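Local structure of 2,5-dihydroxypyridine 5,6-dioxygenase (Pseudomonas putida KT2440, 7CUP) at residues R140-A145 with P344-A349. The protein catalyses the iron-dependent, dioxygen-consuming ring cleavage of 2,5-dihydroxypyridine between carbons 5 and 6 to N-formylmaleamate in nicotinate degradation. Numbering follows the deposited sequence.
Sequences RRVLAA and PEESRA
The single 3-10 turn of 345-347 lies against one side of helix 136-151, the backbones meeting most closely where Arg141 CA comes within 3.8 Å of Ser347 CA. Ser347 CA also makes a CA-H...O contact with the carbonyl oxygen of Arg141. Two consecutive carbonyls of the turn are gripped by two consecutive arginines of the helix. Arg140 reaches over with its chain bent at chi3 (55°), and NH1 donates to Glu346 O at 2.6 Å; it lies in the carbonyl plane on a lone pair, but the bond is bent, and the oxygen sits somewhat out of the guanidinium plane. Arg141 NH1 donates to Ser347 O at 3.0 Å, a straighter bond (158°) with the oxygen at the guanidinium edge and the donor tilted from the carbonyl plane. CG of Arg141 lies anti to the carbonyl carbon (chi1 -66°), and its CB, CG and CD run alongside the Ser347 carbonyl, while Ala349 CA lies over one guanidinium face. Arg141 NH2 forms a salt bridge with Asp138 and a hydrogen bond to Leu270 O, so this one guanidinium joins the helix, the turn and the loop at Leu270. A leucine in place of Arg141 would probably leave Asp138 without this salt bridge and Ser347 O without this donor. Farther along the helix, Ala144 CB packs against Glu346 CB at 4.1 Å, and the ring of Pro344, which follows a cis peptide bond, rests its CG on Ala144 O and its CD near Ala145 CA. Ser347 OG turns back to Pro344 O at 2.8 Å, and Ser347 N donates to the same oxygen, closing the turn. The last modelled residues, beyond strand 340-341 of the antiparallel sheet, thus dock on helix 136-151 through arginine-to-carbonyl hydrogen bonds and Pro344-alanine packing, away from the iron site.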
ATOM      1  N   ARG A 140     -19.287  34.310  15.275  1.00 29.55           N
ATOM      2  CA  ARG A 140     -19.907  35.590  15.705  1.00 36.57           C
ATOM      3  C   ARG A 140     -21.086  35.906  14.769  1.00 36.32           C
ATOM      4  O   ARG A 140     -22.217  36.129  15.277  1.00 34.09           O
ATOM      5  CB  ARG A 140     -18.860  36.712  15.761  1.00 40.03           C
ATOM      6  CG  ARG A 140     -19.405  38.028  16.305  1.00 43.15           C
ATOM      7  CD  ARG A 140     -18.482  39.218  16.143  1.00 46.81           C
ATOM      8  NE  ARG A 140     -18.040  39.470  14.768  1.00 52.86           N
ATOM      9  CZ  ARG A 140     -18.791  39.987  13.794  1.00 52.94           C
ATOM     10  NH1 ARG A 140     -20.058  40.305  13.995  1.00 57.03           N
ATOM     11  NH2 ARG A 140     -18.278  40.153  12.594  1.00 56.95           N
ATOM     12  N   ARG A 141     -20.853  35.900  13.454  1.00 36.59           N
ATOM     13  CA  ARG A 141     -21.867  36.309  12.448  1.00 34.76           C
ATOM     14  C   ARG A 141     -23.058  35.347  12.516  1.00 34.71           C
ATOM     15  O   ARG A 141     -24.218  35.804  12.464  1.00 34.31           O
ATOM     16  CB  ARG A 141     -21.241  36.393  11.052  1.00 34.09           C
ATOM     17  CG  ARG A 141     -20.204  37.501  10.918  1.00 35.24           C
ATOM     18  CD  ARG A 141     -19.691  37.759   9.501  1.00 33.67           C
ATOM     19  NE  ARG A 141     -19.096  36.542   8.949  1.00 36.92           N
ATOM     20  CZ  ARG A 141     -19.743  35.672   8.169  1.00 37.79           C
ATOM     21  NH1 ARG A 141     -20.990  35.895   7.801  1.00 34.63           N
ATOM     22  NH2 ARG A 141     -19.147  34.565   7.758  1.00 38.76           N
ATOM     23  N   VAL A 142     -22.801  34.052  12.661  1.00 30.70           N
ATOM     24  CA  VAL A 142     -23.869  33.005  12.660  1.00 31.27           C
ATOM     25  C   VAL A 142     -24.735  33.120  13.929  1.00 31.84           C
ATOM     26  O   VAL A 142     -25.973  32.883  13.829  1.00 29.87           O
ATOM     27  CB  VAL A 142     -23.259  31.600  12.512  1.00 32.89           C
ATOM     28  CG1 VAL A 142     -24.267  30.496  12.804  1.00 33.49           C
ATOM     29  CG2 VAL A 142     -22.619  31.436  11.139  1.00 30.86           C
ATOM     30  N   LEU A 143     -24.109  33.365  15.084  1.00 34.24           N
ATOM     31  CA  LEU A 143     -24.829  33.540  16.374  1.00 37.37           C
ATOM     32  C   LEU A 143     -25.677  34.826  16.326  1.00 39.18           C
ATOM     33  O   LEU A 143     -26.798  34.790  16.871  1.00 41.84           O
ATOM     34  CB  LEU A 143     -23.820  33.630  17.512  1.00 36.91           C
ATOM     35  CG  LEU A 143     -23.062  32.358  17.857  1.00 42.56           C
ATOM     36  CD1 LEU A 143     -22.481  32.502  19.252  1.00 41.13           C
ATOM     37  CD2 LEU A 143     -23.940  31.117  17.745  1.00 42.08           C
ATOM     38  N   ALA A 144     -25.166  35.908  15.720  1.00 35.50           N
ATOM     39  CA  ALA A 144     -25.932  37.159  15.480  1.00 37.51           C
ATOM     40  C   ALA A 144     -27.191  36.842  14.653  1.00 39.56           C
ATOM     41  O   ALA A 144     -28.305  37.321  14.997  1.00 38.61           O
ATOM     42  CB  ALA A 144     -25.063  38.192  14.818  1.00 35.33           C
ATOM     43  N   ALA A 145     -27.075  36.016  13.616  1.00 36.21           N
ATOM     44  CA  ALA A 145     -28.243  35.595  12.804  1.00 36.99           C
ATOM     45  C   ALA A 145     -29.175  34.766  13.678  1.00 37.24           C
ATOM     46  O   ALA A 145     -30.408  34.917  13.550  1.00 40.83           O
ATOM     47  CB  ALA A 145     -27.825  34.813  11.582  1.00 35.78           C
ATOM     48  N   PRO A 344     -29.022  40.274  10.400  1.00 39.85           N
ATOM     49  CA  PRO A 344     -28.471  41.401  11.139  1.00 41.98           C
ATOM     50  C   PRO A 344     -27.245  42.012  10.472  1.00 43.13           C
ATOM     51  O   PRO A 344     -26.545  41.336   9.722  1.00 43.05           O
ATOM     52  CB  PRO A 344     -27.968  40.838  12.483  1.00 46.26           C
ATOM     53  CG  PRO A 344     -28.534  39.446  12.575  1.00 46.50           C
ATOM     54  CD  PRO A 344     -28.898  39.026  11.163  1.00 45.92           C
ATOM     55  N   GLU A 345     -26.985  43.264  10.827  1.00 40.33           N
ATOM     56  CA  GLU A 345     -25.787  44.007  10.379  1.00 44.87           C
ATOM     57  C   GLU A 345     -24.517  43.264  10.811  1.00 45.54           C
ATOM     58  O   GLU A 345     -23.588  43.170   9.977  1.00 46.72           O
ATOM     59  CB  GLU A 345     -25.799  45.422  10.951  1.00 47.12           C
ATOM     60  CG  GLU A 345     -24.710  46.290  10.359  1.00 54.52           C
ATOM     61  CD  GLU A 345     -24.782  46.343   8.845  1.00 58.39           C
ATOM     62  OE1 GLU A 345     -23.714  46.355   8.199  1.00 61.38           O
ATOM     63  OE2 GLU A 345     -25.918  46.354   8.319  1.00 63.30           O
ATOM     64  N   GLU A 346     -24.490  42.768  12.055  1.00 45.77           N
ATOM     65  CA  GLU A 346     -23.323  42.103  12.706  1.00 51.49           C
ATOM     66  C   GLU A 346     -23.095  40.705  12.096  1.00 50.78           C
ATOM     67  O   GLU A 346     -22.063  40.108  12.413  1.00 52.45           O
ATOM     68  CB  GLU A 346     -23.507  41.953  14.226  1.00 56.13           C
ATOM     69  CG  GLU A 346     -24.000  43.202  14.957  1.00 61.84           C
ATOM     70  CD  GLU A 346     -25.514  43.265  15.139  1.00 64.56           C
ATOM     71  OE1 GLU A 346     -26.122  44.289  14.754  1.00 70.66           O
ATOM     72  OE2 GLU A 346     -26.089  42.273  15.638  1.00 68.24           O
ATOM     73  N   SER A 347     -24.032  40.200  11.281  1.00 46.63           N
ATOM     74  CA  SER A 347     -23.970  38.874  10.629  1.00 45.22           C
ATOM     75  C   SER A 347     -23.354  38.982   9.227  1.00 48.23           C
ATOM     76  O   SER A 347     -23.040  37.928   8.643  1.00 50.61           O
ATOM     77  CB  SER A 347     -25.321  38.256  10.562  1.00 41.39           C
ATOM     78  OG  SER A 347     -25.963  38.632   9.353  1.00 41.22           O
ATOM     79  N   ARG A 348     -23.164  40.192   8.701  1.00 48.38           N
ATOM     80  CA  ARG A 348     -22.752  40.390   7.284  1.00 49.84           C
ATOM     81  C   ARG A 348     -21.230  40.248   7.172  1.00 49.03           C
ATOM     82  O   ARG A 348     -20.520  40.493   8.180  1.00 48.34           O
ATOM     83  CB  ARG A 348     -23.287  41.725   6.762  1.00 51.47           C
ATOM     84  CG  ARG A 348     -24.709  42.015   7.227  1.00 55.14           C
ATOM     85  CD  ARG A 348     -25.427  43.058   6.403  1.00 58.06           C
ATOM     86  NE  ARG A 348     -24.471  43.992   5.847  1.00 58.37           N
ATOM     87  CZ  ARG A 348     -24.607  44.630   4.697  1.00 58.03           C
ATOM     88  NH1 ARG A 348     -25.688  44.469   3.949  1.00 56.45           N
ATOM     89  NH2 ARG A 348     -23.645  45.446   4.310  1.00 60.04           N
ATOM     90  N   ALA A 349     -20.756  39.864   5.981  1.00 50.87           N
ATOM     91  CA  ALA A 349     -19.400  39.323   5.725  1.00 52.56           C
ATOM     92  C   ALA A 349     -18.328  40.362   6.066  1.00 57.28           C
ATOM     93  O   ALA A 349     -18.363  41.419   5.442  1.00 60.81           O
ATOM     94  CB  ALA A 349     -19.309  38.889   4.285  1.00 56.51           C
TER